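Local coordinates for PHD finger protein 3 (Homo sapiens, PDB 6IC9) that reads the phosphorylated C-terminal domain of RNA polymerase II through its SPOC domain, regulates neuronal gene expression and probably binds zinc through other parts, at residues A[114-119]-A[151-156]. Sequence-based numbering, arbitrary orientation.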
loop_
_atom_site.group_PDB
_atom_site.type_symbol
_atom_site.label_atom_id
_atom_site.label_comp_id
_atom_site.label_asym_id
_atom_site.label_seq_id
_atom_site.Cartn_x
_atom_site.Cartn_y
_atom_site.Cartn_z
ATOM N N VAL A 114 -6.836 -5.435 9.713
ATOM C CA VAL A 114 -6.786 -4.975 8.336
ATOM C C VAL A 114 -7.416 -6.026 7.427
ATOM O O VAL A 114 -6.973 -7.184 7.352
ATOM C CB VAL A 114 -5.384 -4.518 7.874
ATOM C CG1 VAL A 114 -4.407 -4.377 8.962
ATOM C CG2 VAL A 114 -4.883 -5.189 6.632
ATOM N N LYS A 115 -8.456 -5.581 6.731
ATOM C CA LYS A 115 -9.179 -6.428 5.794
ATOM C C LYS A 115 -8.356 -6.648 4.535
ATOM O O LYS A 115 -8.352 -7.751 3.975
ATOM C CB LYS A 115 -10.524 -5.755 5.474
ATOM C CG LYS A 115 -11.516 -6.597 4.634
ATOM C CD LYS A 115 -12.773 -5.766 4.305
ATOM C CE LYS A 115 -13.958 -6.697 3.866
ATOM N NZ LYS A 115 -13.488 -7.580 2.791
ATOM N N ASP A 116 -7.682 -5.589 4.051
ATOM C CA ASP A 116 -6.932 -5.633 2.789
ATOM C C ASP A 116 -5.812 -4.606 2.823
ATOM O O ASP A 116 -5.944 -3.543 3.437
ATOM C CB ASP A 116 -7.761 -5.268 1.527
ATOM C CG ASP A 116 -9.099 -5.967 1.463
ATOM O OD1 ASP A 116 -10.099 -5.365 1.922
ATOM O OD2 ASP A 116 -9.133 -7.082 0.938
ATOM N N MET A 117 -4.713 -4.941 2.172
ATOM C CA MET A 117 -3.659 -3.963 1.961
ATOM C C MET A 117 -3.089 -4.143 0.560
ATOM O O MET A 117 -2.686 -5.247 0.182
ATOM C CB MET A 117 -2.563 -4.083 3.020
ATOM C CG MET A 117 -1.471 -3.033 2.797
ATOM S SD MET A 117 -0.501 -2.881 4.327
ATOM C CE MET A 117 0.510 -1.500 3.900
ATOM N N TYR A 118 -3.077 -3.068 -0.209
ATOM C CA TYR A 118 -2.546 -3.095 -1.570
ATOM C C TYR A 118 -1.331 -2.191 -1.664
ATOM O O TYR A 118 -1.247 -1.164 -0.980
ATOM C CB TYR A 118 -3.589 -2.612 -2.591
ATOM C CG TYR A 118 -4.837 -3.492 -2.545
ATOM C CD1 TYR A 118 -4.790 -4.797 -3.037
ATOM C CD2 TYR A 118 -6.019 -3.019 -1.933
ATOM C CE1 TYR A 118 -5.927 -5.632 -2.946
ATOM C CE2 TYR A 118 -7.167 -3.820 -1.865
ATOM C CZ TYR A 118 -7.094 -5.115 -2.348
ATOM O OH TYR A 118 -8.229 -5.878 -2.256
ATOM N N LEU A 119 -0.389 -2.560 -2.525
ATOM C CA LEU A 119 0.831 -1.791 -2.741
ATOM C C LEU A 119 0.755 -1.189 -4.117
ATOM O O LEU A 119 0.711 -1.931 -5.104
ATOM C CB LEU A 119 2.069 -2.685 -2.637
ATOM C CG LEU A 119 3.459 -2.157 -2.296
ATOM C CD1 LEU A 119 3.556 -1.548 -0.844
ATOM C CD2 LEU A 119 4.379 -3.392 -2.353
ATOM N N LEU A 151 -2.286 1.155 0.356
ATOM C CA LEU A 151 -3.725 1.425 0.519
ATOM C C LEU A 151 -4.237 0.407 1.505
ATOM O O LEU A 151 -4.231 -0.785 1.206
ATOM C CB LEU A 151 -4.417 1.288 -0.843
ATOM C CG LEU A 151 -5.934 1.280 -0.816
ATOM C CD1 LEU A 151 -6.362 2.588 -0.259
ATOM C CD2 LEU A 151 -6.417 1.101 -2.292
ATOM N N ILE A 152 -4.668 0.859 2.690
ATOM C CA ILE A 152 -4.991 -0.039 3.787
ATOM C C ILE A 152 -6.481 0.084 4.120
ATOM O O ILE A 152 -6.966 1.178 4.456
ATOM C CB ILE A 152 -4.124 0.265 5.029
ATOM C CG1 ILE A 152 -2.644 0.353 4.584
ATOM C CG2 ILE A 152 -4.298 -0.808 6.090
ATOM C CD1 ILE A 152 -1.734 0.842 5.710
ATOM N N ILE A 153 -7.195 -1.029 4.011
ATOM C CA ILE A 153 -8.606 -1.132 4.396
ATOM C C ILE A 153 -8.675 -1.731 5.793
ATOM O O ILE A 153 -8.303 -2.892 5.987
ATOM C CB ILE A 153 -9.389 -2.023 3.415
ATOM C CG1 ILE A 153 -9.030 -1.678 1.967
ATOM C CG2 ILE A 153 -10.918 -1.946 3.708
ATOM C CD1 ILE A 153 -9.289 -0.212 1.621
ATOM N N ARG A 154 -9.186 -0.969 6.766
ATOM C CA ARG A 154 -9.298 -1.449 8.142
ATOM C C ARG A 154 -10.758 -1.534 8.610
ATOM O O ARG A 154 -11.640 -0.824 8.128
ATOM C CB ARG A 154 -8.501 -0.534 9.064
ATOM C CG ARG A 154 -7.161 -0.133 8.367
ATOM C CD ARG A 154 -6.558 1.178 8.882
ATOM N NE ARG A 154 -5.982 0.866 10.161
ATOM C CZ ARG A 154 -5.481 1.732 11.035
ATOM N NH1 ARG A 154 -5.457 3.044 10.813
ATOM N NH2 ARG A 154 -4.986 1.236 12.148
ATOM N N GLN A 155 -10.993 -2.411 9.562
ATOM C CA GLN A 155 -12.310 -2.511 10.166
ATOM C C GLN A 155 -12.549 -1.294 11.049
ATOM O O GLN A 155 -11.610 -0.678 11.566
ATOM C CB GLN A 155 -12.430 -3.805 10.981
ATOM C CG GLN A 155 -11.742 -5.040 10.355
ATOM C CD GLN A 155 -12.563 -5.756 9.250
ATOM O OE1 GLN A 155 -13.675 -5.341 8.899
ATOM N NE2 GLN A 155 -12.000 -6.849 8.713
ATOM N N LYS A 156 -13.809 -0.891 11.131
ATOM C CA LYS A 156 -14.235 0.162 12.036
ATOM C C LYS A 156 -14.677 -0.442 13.360
ATOM O O LYS A 156 -14.932 -1.644 13.484
ATOM C CB LYS A 156 -15.385 0.963 11.442
ATOM C CG LYS A 156 -14.992 1.783 10.263
ATOM C CD LYS A 156 -15.864 3.003 10.160
ATOM C CE LYS A 156 -17.277 2.593 10.008
ATOM N NZ LYS A 156 -17.883 3.497 8.982
#
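Tyr118 and Leu151 form an antiparallel hydrogen-bonded pair: Tyr118 N meets Leu151 O and Leu151 N meets Tyr118 O, both at 2.9 Å and nearly straight at 167°. The strands run antiparallel, and the paired bonds mark the regular part. One pair on, the non-hydrogen-bonded Met117 and Ile152 make the tight apolar part. Met117 CG is anti to the backbone N (chi1 -179°) and the chain stays extended, lying side by side with Ile152 so that CE sits 3.7 Å from Ile152 CD1. An alanine in place of Met117 would probably leave a gap beside Ile152 CG1 and CD1, where SD and CE now pack, and weaken the packing on Phe80. Regularity ends at a classic beta bulge, where Lys115 and Asp116 both face Ile153. Ile153 O accepts Lys115 N at 2.8 Å, bent to 135°, and only weakly Asp116 N at 3.4 Å. On the face of Asp116 and Tyr118, Asp116 OD1 rests 3.7 Å from Ile153 CB, while Tyr63 OH hydrogen-bonds this oxygen. The solvent side is Lys115 with Gln155, both partly exposed, touching only through Gln155 NE2, 3.7 Å from Lys115 CB; a modified side chain of the bound peptide packs on both. Lys115 NZ hydrogen-bonds the peptide backbone and Asp116 OD2 a polar side chain of it, placing the bulge at the peptide-reading surface of the SPOC domain. Strand 147-155 continues the sheet to strand 73-82, and strand 114-122 to strand 104-107; helix 57-70 packs on Tyr118 and Leu151, whereas helix 41-44 meets Ile152 and Arg154 on the opposite face.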